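Local coordinates for eukaryotic initiation factor 4F subunit p150 (Saccharomyces cerevisiae, PDB 2VSO), which serves within eIF4F as an mRNA cap-associated scaffold for assembling the translation apparatus, represented here by its eIF4A-binding middle domain, at residues C[62-67]-C[109-114]; C[178-183]-C[187-192]; C[245-250]-C[275-280]. All blocks are in the same frame, centred on the assembly; numbering follows the deposited sequence.

Contact 1. Residues C[62-67]-C[109-114]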
ATOM      1  N   ILE C  62       0.469 -31.937   3.471  1.00 74.24           N
ATOM      2  CA  ILE C  62       1.832 -32.045   2.977  1.00 61.95           C
ATOM      3  C   ILE C  62       2.751 -32.230   4.171  1.00 59.12           C
ATOM      4  O   ILE C  62       3.680 -33.034   4.127  1.00 62.52           O
ATOM      5  CB  ILE C  62       2.228 -30.802   2.151  1.00 59.61           C
ATOM      6  CG1 ILE C  62       1.465 -30.780   0.833  1.00 61.03           C
ATOM      7  CG2 ILE C  62       3.706 -30.777   1.862  1.00 39.79           C
ATOM      8  CD1 ILE C  62       1.997 -29.764  -0.139  1.00 66.29           C
ATOM      9  N   ALA C  63       2.477 -31.505   5.254  1.00 54.33           N
ATOM     10  CA  ALA C  63       3.279 -31.661   6.463  1.00 54.14           C
ATOM     11  C   ALA C  63       3.125 -33.075   7.010  1.00 51.06           C
ATOM     12  O   ALA C  63       4.097 -33.697   7.421  1.00 52.18           O
ATOM     13  CB  ALA C  63       2.889 -30.638   7.525  1.00 44.85           C
ATOM     14  N   ASN C  64       1.891 -33.564   6.995  1.00 53.43           N
ATOM     15  CA  ASN C  64       1.557 -34.859   7.557  1.00 58.36           C
ATOM     16  C   ASN C  64       2.215 -36.054   6.851  1.00 68.78           C
ATOM     17  O   ASN C  64       2.299 -37.136   7.424  1.00 64.55           O
ATOM     18  CB  ASN C  64       0.035 -35.021   7.622  1.00 47.37           C
ATOM     19  CG  ASN C  64      -0.546 -34.555   8.954  1.00 45.79           C
ATOM     20  OD1 ASN C  64       0.189 -34.191   9.868  1.00 44.61           O
ATOM     21  ND2 ASN C  64      -1.866 -34.580   9.069  1.00 53.69           N
ATOM     22  N   ILE C  65       2.682 -35.849   5.621  1.00 62.20           N
ATOM     23  CA  ILE C  65       3.396 -36.881   4.879  1.00 56.68           C
ATOM     24  C   ILE C  65       4.480 -37.545   5.733  1.00 84.75           C
ATOM     25  O   ILE C  65       4.886 -38.683   5.473  1.00 87.65           O
ATOM     26  CB  ILE C  65       4.039 -36.323   3.594  1.00 47.09           C
ATOM     27  CG1 ILE C  65       3.046 -36.382   2.438  1.00 57.59           C
ATOM     28  CG2 ILE C  65       5.277 -37.109   3.224  1.00 49.83           C
ATOM     29  CD1 ILE C  65       3.592 -35.813   1.149  1.00 57.68           C
ATOM     30  N   SER C  66       4.923 -36.835   6.766  1.00 81.37           N
ATOM     31  CA  SER C  66       6.033 -37.283   7.603  1.00 72.37           C
ATOM     32  C   SER C  66       5.750 -38.514   8.485  1.00 74.65           C
ATOM     33  O   SER C  66       6.651 -38.992   9.173  1.00 65.96           O
ATOM     34  CB  SER C  66       6.563 -36.115   8.446  1.00 64.05           C
ATOM     35  OG  SER C  66       7.679 -35.497   7.823  1.00 56.81           O
ATOM     36  N   VAL C  67       4.517 -39.026   8.474  1.00 78.14           N
ATOM     37  CA  VAL C  67       4.215 -40.267   9.195  1.00 76.44           C
ATOM     38  C   VAL C  67       5.002 -41.413   8.569  1.00 58.55           C
ATOM     39  O   VAL C  67       5.379 -42.360   9.248  1.00 63.72           O
ATOM     40  CB  VAL C  67       2.720 -40.672   9.148  1.00 68.91           C
ATOM     41  CG1 VAL C  67       1.817 -39.462   9.021  1.00 71.23           C
ATOM     42  CG2 VAL C  67       2.471 -41.657   8.008  1.00 57.64           C
ATOM     43  N   PRO C 109      -0.449 -36.855  15.469  1.00 83.81           N
ATOM     44  CA  PRO C 109       0.385 -37.189  16.637  1.00 69.23           C
ATOM     45  C   PRO C 109       1.247 -38.447  16.430  1.00 85.10           C
ATOM     46  O   PRO C 109       2.245 -38.627  17.137  1.00 84.56           O
ATOM     47  CB  PRO C 109      -0.640 -37.435  17.751  1.00 67.92           C
ATOM     48  CG  PRO C 109      -1.954 -36.905  17.229  1.00 74.99           C
ATOM     49  CD  PRO C 109      -1.887 -37.021  15.742  1.00 76.69           C
ATOM     50  N   ASP C 110       0.872 -39.303  15.479  1.00 86.33           N
ATOM     51  CA  ASP C 110       1.609 -40.546  15.234  1.00 96.72           C
ATOM     52  C   ASP C 110       3.026 -40.288  14.708  1.00 88.29           C
ATOM     53  O   ASP C 110       3.832 -41.219  14.590  1.00 73.26           O
ATOM     54  CB  ASP C 110       0.862 -41.445  14.237  1.00102.13           C
ATOM     55  CG  ASP C 110      -0.501 -41.882  14.740  1.00 96.14           C
ATOM     56  OD1 ASP C 110      -0.695 -41.949  15.975  1.00 87.75           O
ATOM     57  OD2 ASP C 110      -1.379 -42.163  13.892  1.00 82.11           O
ATOM     58  N   ILE C 111       3.323 -39.026  14.399  1.00 76.44           N
ATOM     59  CA  ILE C 111       4.558 -38.665  13.700  1.00 63.63           C
ATOM     60  C   ILE C 111       5.788 -38.562  14.609  1.00 75.22           C
ATOM     61  O   ILE C 111       5.738 -37.961  15.684  1.00 81.04           O
ATOM     62  CB  ILE C 111       4.367 -37.373  12.884  1.00 73.36           C
ATOM     63  CG1 ILE C 111       3.348 -37.611  11.766  1.00 68.69           C
ATOM     64  CG2 ILE C 111       5.701 -36.864  12.323  1.00 44.06           C
ATOM     65  CD1 ILE C 111       2.992 -36.370  10.977  1.00 63.90           C
ATOM     66  N   THR C 112       6.892 -39.155  14.154  1.00 83.53           N
ATOM     67  CA  THR C 112       8.107 -39.294  14.954  1.00 79.91           C
ATOM     68  C   THR C 112       9.334 -38.874  14.162  1.00 76.22           C
ATOM     69  O   THR C 112       9.400 -39.071  12.947  1.00 88.22           O
ATOM     70  CB  THR C 112       8.328 -40.757  15.372  1.00 79.13           C
ATOM     71  OG1 THR C 112       8.787 -41.508  14.236  1.00 82.72           O
ATOM     72  CG2 THR C 112       7.034 -41.370  15.896  1.00 69.89           C
ATOM     73  N   ASP C 113      10.315 -38.316  14.864  1.00 66.79           N
ATOM     74  CA  ASP C 113      11.540 -37.845  14.231  1.00 70.79           C
ATOM     75  C   ASP C 113      12.704 -38.297  15.087  1.00 89.05           C
ATOM     76  O   ASP C 113      12.814 -37.888  16.246  1.00 99.80           O
ATOM     77  CB  ASP C 113      11.529 -36.316  14.120  1.00 80.83           C
ATOM     78  CG  ASP C 113      12.850 -35.751  13.635  1.00 71.57           C
ATOM     79  OD1 ASP C 113      13.482 -36.381  12.774  1.00 70.25           O
ATOM     80  OD2 ASP C 113      13.255 -34.670  14.104  1.00 78.33           O
ATOM     81  N   GLU C 114      13.565 -39.140  14.516  1.00 81.73           N
ATOM     82  CA  GLU C 114      14.648 -39.766  15.269  1.00 76.95           C
ATOM     83  C   GLU C 114      15.590 -38.758  15.929  1.00 76.58           C
ATOM     84  O   GLU C 114      16.328 -39.094  16.857  1.00 83.07           O
ATOM     85  CB  GLU C 114      15.432 -40.740  14.383  1.00 80.27           C
TER
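Near one end of the all-helical MIF4G domain, the 3-10 turn in the end region of helix 52-64 meets the loop after helix 93-106, with Ile111 supplying the loop's side of the contact. The backbones come close, 4.8 Å between the CA atoms of Val67 and Ile111, and the two branches of the isoleucine reach different residues. With chi1 at -65°, CG2 lies anti to the backbone N and rests near Ser66, 4.0 Å from its CB. The other branch runs out straight across the turn, so that Ile111 CD1 ends 3.7 Å from Asn64 OD1, the two side chains crossing at about a right angle. Ile111 CG1 also meets Val67 CG1 at 3.6 Å, though the placing of that valine methyl is doubtful. The polar ends look elsewhere: Asn64 OD1 accepts a hydrogen bond from Asn108 N, just ahead of the loop segment, and Ser66 OG is hydrogen-bonded to Glu69 OE2. Thus Ile111 makes the contact with carbon, while the asparagine ties its helix to the neighbouring loop. Here an inter-helix loop is pressed on the end of an earlier helix in the HEAT-type array of the MIF4G domain.

Contact 2. Residues C[178-183]-C[187-192]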
ATOM      1  N   ARG C 178       9.828  -9.670  12.798  1.00 26.92           N
ATOM      2  CA  ARG C 178       8.414  -9.389  12.765  1.00 26.88           C
ATOM      3  C   ARG C 178       7.622 -10.663  12.927  1.00 38.60           C
ATOM      4  O   ARG C 178       6.639 -10.707  13.668  1.00 52.91           O
ATOM      5  CB  ARG C 178       8.051  -8.723  11.444  1.00 34.71           C
ATOM      6  CG  ARG C 178       6.586  -8.767  11.180  1.00 38.06           C
ATOM      7  CD  ARG C 178       6.150  -7.758  10.162  1.00 45.03           C
ATOM      8  NE  ARG C 178       4.756  -7.486  10.456  1.00 60.93           N
ATOM      9  CZ  ARG C 178       4.048  -6.497   9.944  1.00 64.20           C
ATOM     10  NH1 ARG C 178       4.602  -5.663   9.077  1.00 91.23           N
ATOM     11  NH2 ARG C 178       2.784  -6.352  10.303  1.00 37.48           N
ATOM     12  N   PHE C 179       8.069 -11.693  12.218  1.00 50.87           N
ATOM     13  CA  PHE C 179       7.427 -12.993  12.215  1.00 40.97           C
ATOM     14  C   PHE C 179       7.576 -13.696  13.560  1.00 32.84           C
ATOM     15  O   PHE C 179       6.638 -14.328  14.042  1.00 39.91           O
ATOM     16  CB  PHE C 179       8.003 -13.835  11.089  1.00 33.85           C
ATOM     17  CG  PHE C 179       7.343 -15.160  10.932  1.00 49.18           C
ATOM     18  CD1 PHE C 179       5.989 -15.253  10.705  1.00 41.46           C
ATOM     19  CD2 PHE C 179       8.088 -16.324  10.999  1.00 52.67           C
ATOM     20  CE1 PHE C 179       5.379 -16.481  10.549  1.00 49.31           C
ATOM     21  CE2 PHE C 179       7.482 -17.555  10.843  1.00 49.35           C
ATOM     22  CZ  PHE C 179       6.124 -17.631  10.615  1.00 42.63           C
ATOM     23  N   ILE C 180       8.753 -13.566  14.158  1.00 30.01           N
ATOM     24  CA  ILE C 180       8.962 -14.012  15.521  1.00 43.40           C
ATOM     25  C   ILE C 180       7.875 -13.437  16.418  1.00 52.14           C
ATOM     26  O   ILE C 180       7.308 -14.154  17.257  1.00 49.63           O
ATOM     27  CB  ILE C 180      10.305 -13.521  16.091  1.00 46.91           C
ATOM     28  CG1 ILE C 180      11.489 -14.040  15.279  1.00 48.71           C
ATOM     29  CG2 ILE C 180      10.420 -13.890  17.555  1.00 58.53           C
ATOM     30  CD1 ILE C 180      11.518 -15.510  15.092  1.00 64.63           C
ATOM     31  N   GLY C 181       7.611 -12.133  16.249  1.00 38.84           N
ATOM     32  CA  GLY C 181       6.697 -11.400  17.110  1.00 39.91           C
ATOM     33  C   GLY C 181       5.277 -11.926  17.024  1.00 37.23           C
ATOM     34  O   GLY C 181       4.537 -11.914  17.994  1.00 43.59           O
ATOM     35  N   PHE C 182       4.905 -12.394  15.843  1.00 40.28           N
ATOM     36  CA  PHE C 182       3.608 -13.018  15.621  1.00 40.74           C
ATOM     37  C   PHE C 182       3.514 -14.483  16.069  1.00 44.15           C
ATOM     38  O   PHE C 182       2.430 -14.981  16.337  1.00 67.89           O
ATOM     39  CB  PHE C 182       3.212 -12.883  14.154  1.00 54.17           C
ATOM     40  CG  PHE C 182       2.746 -11.500  13.780  1.00 48.66           C
ATOM     41  CD1 PHE C 182       3.196 -10.888  12.619  1.00 52.40           C
ATOM     42  CD2 PHE C 182       1.859 -10.808  14.596  1.00 51.35           C
ATOM     43  CE1 PHE C 182       2.766  -9.613  12.276  1.00 61.05           C
ATOM     44  CE2 PHE C 182       1.414  -9.524  14.257  1.00 44.51           C
ATOM     45  CZ  PHE C 182       1.869  -8.925  13.099  1.00 37.81           C
ATOM     46  N   LEU C 183       4.646 -15.168  16.150  1.00 44.10           N
ATOM     47  CA  LEU C 183       4.678 -16.528  16.659  1.00 39.19           C
ATOM     48  C   LEU C 183       4.653 -16.499  18.181  1.00 42.90           C
ATOM     49  O   LEU C 183       3.940 -17.257  18.823  1.00 40.59           O
ATOM     50  CB  LEU C 183       5.953 -17.224  16.183  1.00 33.71           C
ATOM     51  CG  LEU C 183       6.146 -17.337  14.676  1.00 41.98           C
ATOM     52  CD1 LEU C 183       7.548 -17.791  14.348  1.00 28.62           C
ATOM     53  CD2 LEU C 183       5.108 -18.251  14.062  1.00 30.90           C
ATOM     54  N   ASN C 187       1.944 -17.837  21.313  1.00 48.23           N
ATOM     55  CA  ASN C 187       2.590 -18.792  22.209  1.00 60.24           C
ATOM     56  C   ASN C 187       3.135 -20.014  21.453  1.00 72.55           C
ATOM     57  O   ASN C 187       3.060 -21.152  21.930  1.00 59.11           O
ATOM     58  CB  ASN C 187       1.642 -19.210  23.341  1.00 61.49           C
ATOM     59  CG  ASN C 187       1.108 -18.019  24.120  1.00 75.27           C
ATOM     60  OD1 ASN C 187       1.876 -17.216  24.646  1.00 69.08           O
ATOM     61  ND2 ASN C 187      -0.217 -17.901  24.198  1.00 70.92           N
ATOM     62  N   LEU C 188       3.668 -19.754  20.262  1.00 56.66           N
ATOM     63  CA  LEU C 188       4.360 -20.756  19.477  1.00 47.77           C
ATOM     64  C   LEU C 188       5.883 -20.616  19.632  1.00 60.31           C
ATOM     65  O   LEU C 188       6.660 -21.325  18.988  1.00 73.04           O
ATOM     66  CB  LEU C 188       3.970 -20.655  18.006  1.00 40.22           C
ATOM     67  CG  LEU C 188       2.486 -20.724  17.657  1.00 50.30           C
ATOM     68  CD1 LEU C 188       2.268 -20.772  16.140  1.00 49.88           C
ATOM     69  CD2 LEU C 188       1.861 -21.921  18.308  1.00 49.55           C
ATOM     70  N   LEU C 189       6.295 -19.703  20.504  1.00 56.59           N
ATOM     71  CA  LEU C 189       7.699 -19.519  20.854  1.00 41.20           C
ATOM     72  C   LEU C 189       7.795 -19.052  22.298  1.00 58.51           C
ATOM     73  O   LEU C 189       6.879 -18.410  22.817  1.00 59.45           O
ATOM     74  CB  LEU C 189       8.384 -18.486  19.953  1.00 35.02           C
ATOM     75  CG  LEU C 189       8.696 -18.759  18.481  1.00 47.55           C
ATOM     76  CD1 LEU C 189       9.199 -17.496  17.795  1.00 43.55           C
ATOM     77  CD2 LEU C 189       9.720 -19.850  18.351  1.00 33.91           C
ATOM     78  N   THR C 190       8.915 -19.369  22.937  1.00 67.45           N
ATOM     79  CA  THR C 190       9.165 -18.956  24.308  1.00 82.17           C
ATOM     80  C   THR C 190       9.852 -17.599  24.305  1.00 83.44           C
ATOM     81  O   THR C 190      10.248 -17.098  23.251  1.00 73.33           O
ATOM     82  CB  THR C 190      10.051 -19.978  25.070  1.00 85.46           C
ATOM     83  OG1 THR C 190      11.373 -19.992  24.510  1.00 84.11           O
ATOM     84  CG2 THR C 190       9.452 -21.371  24.987  1.00 89.53           C
ATOM     85  N   GLY C 191       9.997 -17.012  25.490  1.00 85.51           N
ATOM     86  CA  GLY C 191      10.632 -15.718  25.632  1.00 82.59           C
ATOM     87  C   GLY C 191      12.096 -15.715  25.238  1.00 90.70           C
ATOM     88  O   GLY C 191      12.615 -14.686  24.818  1.00 91.87           O
ATOM     89  N   LYS C 192      12.769 -16.858  25.368  1.00 95.49           N
ATOM     90  CA  LYS C 192      14.210 -16.909  25.134  1.00 92.40           C
ATOM     91  C   LYS C 192      14.560 -16.419  23.737  1.00 81.84           C
ATOM     92  O   LYS C 192      15.611 -15.814  23.531  1.00 89.35           O
ATOM     93  CB  LYS C 192      14.775 -18.316  25.376  1.00107.35           C
ATOM     94  CG  LYS C 192      14.726 -19.257  24.173  1.00122.68           C
ATOM     95  CD  LYS C 192      15.545 -20.524  24.425  1.00122.19           C
ATOM     96  CE  LYS C 192      15.416 -21.528  23.281  1.00116.15           C
ATOM     97  NZ  LYS C 192      16.252 -22.747  23.504  1.00111.57           N
TER
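Asn187 sits in the left-handed helical region of the backbone, phi 62°, and this reversal swings Leu188 N back to donate to Leu183 O, 2.9 Å away. The N-H points well at its acceptor, 160° at the hydrogen, although the donor stands 32° out of the carbonyl plane. Asn187 N is also near Leu183 O but badly angled for it; it bonds instead to the carbonyl of the residue following Leu183. Together the two bonds make a Schellman motif that closes helix 163-185, with Asn187 as its C-prime residue. The apolar pair that commonly accompanies this cap is present too, as Leu183 CD2 and Leu188 CD1 lie 4.3 Å apart.

One residue further on, the chain is extended and Leu189 turns back toward the helix it has just left. Its CD1 methyl does the touching, 3.6 Å from Leu183 CB and 3.8 Å from Ile180 CG2, so a single methyl bridges two residues one turn apart on the same helix face. Ile180 presents that branch because CG2 is anti to its backbone N, and its side chain meets Leu189 at about a right angle. Helix 122-139 packs on this cluster, with Val130 and Cys133 against Leu189, Cys133 also against Ile180, and Leu129 against Leu188. Leu183 packs within its own helix as well: its CG stands 4.0 Å above the plane of the Phe179 ring, over the ring centre. Phe83 of helix 73-88 meets that phenylalanine edge-to-face and also touches Leu183, while Asn187, whose CB is turned away from 178-183, is exposed and touches Gln227 of helix 211-228.

Contact 3. Residues C[245-250]-C[275-280]; sequences LLDSLF and ELRHDK
Arg277 reaches from helix 264-278 across to helix 242-257 and lies between Leu246 and Phe250 before meeting Asp247. These are the last two helices of the HEAT-type MIF4G array, and this one long side chain carries the contact between the two segments. Its inner part is closely packed. The guanidinium lays one face on Leu246, whose CB sits 3.6 Å above the plane and over its centre. The aliphatic part of the arginine passes over one face of the Phe250 ring, near the rim, with Arg277 CD 3.5 Å from Phe250 CE1. A bend at chi2 (140°) lets the chain follow the ring and brings the guanidinium obliquely alongside it, Arg277 NH1 lying 3.4 Å from Phe250 CD1. Ring and guanidinium are inclined by 48°, too far from parallel for a flat stack. Leu246 continues the apolar side inward to Leu221 and Phe228 of helix 211-228.

The outer side is looser and polar. Asp247 is exposed and takes the arginine charge in a salt bridge; Glu229 is a second, long and weak ion-pair partner, and Trp282 also touches the arginine. With an alanine in place of Arg277, Asp247 is likely to lose its cross-helix countercharge, and a gap would probably open over Leu246 CB and the Phe250 ring. In the salt bridge, Arg277 NH2 donates to Asp247 OD1 at 2.8 Å and 170°, with the oxygen nearly in the guanidinium plane but the nitrogen above the carboxylate plane.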
ATOM      1  N   LEU C 245      14.263  -5.760  30.644  1.00 66.94           N
ATOM      2  CA  LEU C 245      14.860  -5.624  29.323  1.00 71.31           C
ATOM      3  C   LEU C 245      14.197  -4.466  28.582  1.00 67.79           C
ATOM      4  O   LEU C 245      14.852  -3.713  27.862  1.00 61.28           O
ATOM      5  CB  LEU C 245      14.716  -6.917  28.522  1.00 67.27           C
ATOM      6  CG  LEU C 245      15.344  -6.847  27.129  1.00 73.36           C
ATOM      7  CD1 LEU C 245      16.848  -7.034  27.209  1.00 63.14           C
ATOM      8  CD2 LEU C 245      14.711  -7.842  26.160  1.00 63.65           C
ATOM      9  N   LEU C 246      12.887  -4.334  28.765  1.00 68.64           N
ATOM     10  CA  LEU C 246      12.146  -3.202  28.225  1.00 55.57           C
ATOM     11  C   LEU C 246      12.628  -1.898  28.856  1.00 55.75           C
ATOM     12  O   LEU C 246      12.721  -0.877  28.184  1.00 59.62           O
ATOM     13  CB  LEU C 246      10.645  -3.397  28.419  1.00 43.99           C
ATOM     14  CG  LEU C 246      10.020  -4.482  27.545  1.00 52.21           C
ATOM     15  CD1 LEU C 246       8.508  -4.493  27.677  1.00 52.65           C
ATOM     16  CD2 LEU C 246      10.433  -4.327  26.092  1.00 43.13           C
ATOM     17  N   ASP C 247      12.956  -1.943  30.140  1.00 58.29           N
ATOM     18  CA  ASP C 247      13.541  -0.786  30.808  1.00 77.40           C
ATOM     19  C   ASP C 247      14.763  -0.273  30.039  1.00 67.22           C
ATOM     20  O   ASP C 247      14.820   0.892  29.672  1.00 70.53           O
ATOM     21  CB  ASP C 247      13.905  -1.127  32.253  1.00 90.64           C
ATOM     22  CG  ASP C 247      12.678  -1.336  33.135  1.00 91.35           C
ATOM     23  OD1 ASP C 247      11.583  -0.862  32.755  1.00 80.58           O
ATOM     24  OD2 ASP C 247      12.810  -1.965  34.215  1.00 90.83           O
ATOM     25  N   SER C 248      15.727  -1.152  29.785  1.00 67.72           N
ATOM     26  CA  SER C 248      16.926  -0.811  29.021  1.00 64.42           C
ATOM     27  C   SER C 248      16.571  -0.285  27.638  1.00 83.28           C
ATOM     28  O   SER C 248      17.110   0.724  27.183  1.00 87.90           O
ATOM     29  CB  SER C 248      17.836  -2.036  28.852  1.00 47.41           C
ATOM     30  OG  SER C 248      18.136  -2.663  30.084  1.00 68.61           O
ATOM     31  N   LEU C 249      15.669  -0.993  26.970  1.00 65.34           N
ATOM     32  CA  LEU C 249      15.293  -0.686  25.597  1.00 67.14           C
ATOM     33  C   LEU C 249      14.630   0.693  25.448  1.00 69.32           C
ATOM     34  O   LEU C 249      14.925   1.443  24.515  1.00 68.98           O
ATOM     35  CB  LEU C 249      14.373  -1.789  25.071  1.00 49.59           C
ATOM     36  CG  LEU C 249      13.708  -1.627  23.709  1.00 58.63           C
ATOM     37  CD1 LEU C 249      14.716  -1.238  22.640  1.00 55.68           C
ATOM     38  CD2 LEU C 249      12.979  -2.899  23.339  1.00 51.57           C
ATOM     39  N   PHE C 250      13.732   1.018  26.370  1.00 57.99           N
ATOM     40  CA  PHE C 250      13.062   2.306  26.365  1.00 57.88           C
ATOM     41  C   PHE C 250      14.011   3.448  26.736  1.00 65.88           C
ATOM     42  O   PHE C 250      13.804   4.592  26.346  1.00 74.01           O
ATOM     43  CB  PHE C 250      11.827   2.272  27.259  1.00 46.19           C
ATOM     44  CG  PHE C 250      10.619   1.688  26.584  1.00 65.00           C
ATOM     45  CD1 PHE C 250      10.410   0.325  26.573  1.00 75.36           C
ATOM     46  CD2 PHE C 250       9.705   2.505  25.940  1.00 54.05           C
ATOM     47  CE1 PHE C 250       9.309  -0.211  25.941  1.00 78.49           C
ATOM     48  CE2 PHE C 250       8.603   1.976  25.314  1.00 50.48           C
ATOM     49  CZ  PHE C 250       8.401   0.621  25.313  1.00 51.57           C
ATOM     50  N   GLU C 275       4.704   6.459  25.815  1.00 42.77           N
ATOM     51  CA  GLU C 275       3.562   6.861  26.624  1.00 66.12           C
ATOM     52  C   GLU C 275       2.646   5.680  26.832  1.00 66.14           C
ATOM     53  O   GLU C 275       2.022   5.549  27.879  1.00 73.03           O
ATOM     54  CB  GLU C 275       2.775   8.010  25.980  1.00 62.54           C
ATOM     55  CG  GLU C 275       1.427   8.257  26.663  1.00 83.64           C
ATOM     56  CD  GLU C 275       0.584   9.331  25.996  1.00 92.60           C
ATOM     57  OE1 GLU C 275      -0.443   9.738  26.587  1.00 92.46           O
ATOM     58  OE2 GLU C 275       0.946   9.768  24.886  1.00 98.15           O
ATOM     59  N   LEU C 276       2.562   4.824  25.820  1.00 52.58           N
ATOM     60  CA  LEU C 276       1.724   3.638  25.901  1.00 54.36           C
ATOM     61  C   LEU C 276       2.205   2.657  26.972  1.00 57.81           C
ATOM     62  O   LEU C 276       1.396   2.093  27.687  1.00 41.40           O
ATOM     63  CB  LEU C 276       1.616   2.940  24.550  1.00 46.83           C
ATOM     64  CG  LEU C 276       0.720   1.697  24.557  1.00 52.91           C
ATOM     65  CD1 LEU C 276      -0.640   2.035  25.111  1.00 49.78           C
ATOM     66  CD2 LEU C 276       0.594   1.112  23.177  1.00 60.24           C
ATOM     67  N   ARG C 277       3.515   2.459  27.083  1.00 45.29           N
ATOM     68  CA  ARG C 277       4.050   1.536  28.068  1.00 51.17           C
ATOM     69  C   ARG C 277       4.115   2.181  29.447  1.00 65.81           C
ATOM     70  O   ARG C 277       3.721   1.581  30.436  1.00 78.79           O
ATOM     71  CB  ARG C 277       5.425   0.970  27.644  1.00 33.42           C
ATOM     72  CG  ARG C 277       6.333   0.664  28.819  1.00 46.63           C
ATOM     73  CD  ARG C 277       7.122  -0.628  28.637  1.00 53.17           C
ATOM     74  NE  ARG C 277       7.578  -1.213  29.903  1.00 44.85           N
ATOM     75  CZ  ARG C 277       8.780  -1.014  30.434  1.00 69.14           C
ATOM     76  NH1 ARG C 277       9.656  -0.230  29.824  1.00 89.04           N
ATOM     77  NH2 ARG C 277       9.107  -1.595  31.580  1.00 73.58           N
ATOM     78  N   HIS C 278       4.584   3.417  29.500  1.00 68.30           N
ATOM     79  CA  HIS C 278       4.827   4.083  30.768  1.00 59.59           C
ATOM     80  C   HIS C 278       3.587   4.711  31.417  1.00 72.69           C
ATOM     81  O   HIS C 278       3.333   4.499  32.598  1.00 79.41           O
ATOM     82  CB  HIS C 278       5.922   5.135  30.602  1.00 59.04           C
ATOM     83  CG  HIS C 278       6.284   5.827  31.874  1.00 52.89           C
ATOM     84  ND1 HIS C 278       5.788   7.066  32.211  1.00 63.52           N
ATOM     85  CD2 HIS C 278       7.075   5.446  32.900  1.00 60.48           C
ATOM     86  CE1 HIS C 278       6.265   7.420  33.389  1.00 66.62           C
ATOM     87  NE2 HIS C 278       7.048   6.453  33.831  1.00 72.83           N
ATOM     88  N   ASP C 279       2.816   5.475  30.648  1.00 55.93           N
ATOM     89  CA  ASP C 279       1.703   6.238  31.205  1.00 69.89           C
ATOM     90  C   ASP C 279       0.371   5.508  31.127  1.00 78.47           C
ATOM     91  O   ASP C 279      -0.390   5.504  32.084  1.00 72.39           O
ATOM     92  CB  ASP C 279       1.572   7.593  30.503  1.00 72.40           C
ATOM     93  CG  ASP C 279       2.793   8.467  30.682  1.00 86.04           C
ATOM     94  OD1 ASP C 279       3.212   9.107  29.692  1.00 75.78           O
ATOM     95  OD2 ASP C 279       3.335   8.516  31.809  1.00 98.70           O
ATOM     96  N   LYS C 280       0.085   4.916  29.974  1.00 79.47           N
ATOM     97  CA  LYS C 280      -1.205   4.279  29.733  1.00 74.50           C
ATOM     98  C   LYS C 280      -1.187   2.806  30.145  1.00 83.85           C
ATOM     99  O   LYS C 280      -2.227   2.166  30.269  1.00 98.76           O
ATOM    100  CB  LYS C 280      -1.611   4.428  28.262  1.00 56.20           C
ATOM    101  CG  LYS C 280      -1.974   5.848  27.843  1.00 87.67           C
ATOM    102  CD  LYS C 280      -3.074   6.424  28.735  1.00112.50           C
ATOM    103  CE  LYS C 280      -3.433   7.861  28.360  1.00118.68           C
ATOM    104  NZ  LYS C 280      -4.174   7.949  27.069  1.00115.53           N
TER

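In the fold
The three contacts follow one another along a single MIF4G domain without touching. Contact 2 is the core one, its centre about 7 Å from the chain's centre, whereas contacts 1 and 3 each lie about 23 Å out, on opposite sides, with centres about 43 Å apart. Chemistry changes accordingly: buried leucine and isoleucine around a backbone cap in the middle, an isoleucine with polar neighbours at one end, and a charged pair over an apolar base at the other. They hold different helices, yet share neighbours: helix 73-88 packs against contacts 1 and 2, and helix 211-228 touches both contacts 2 and 3, whose nearest atoms are about 7 Å apart.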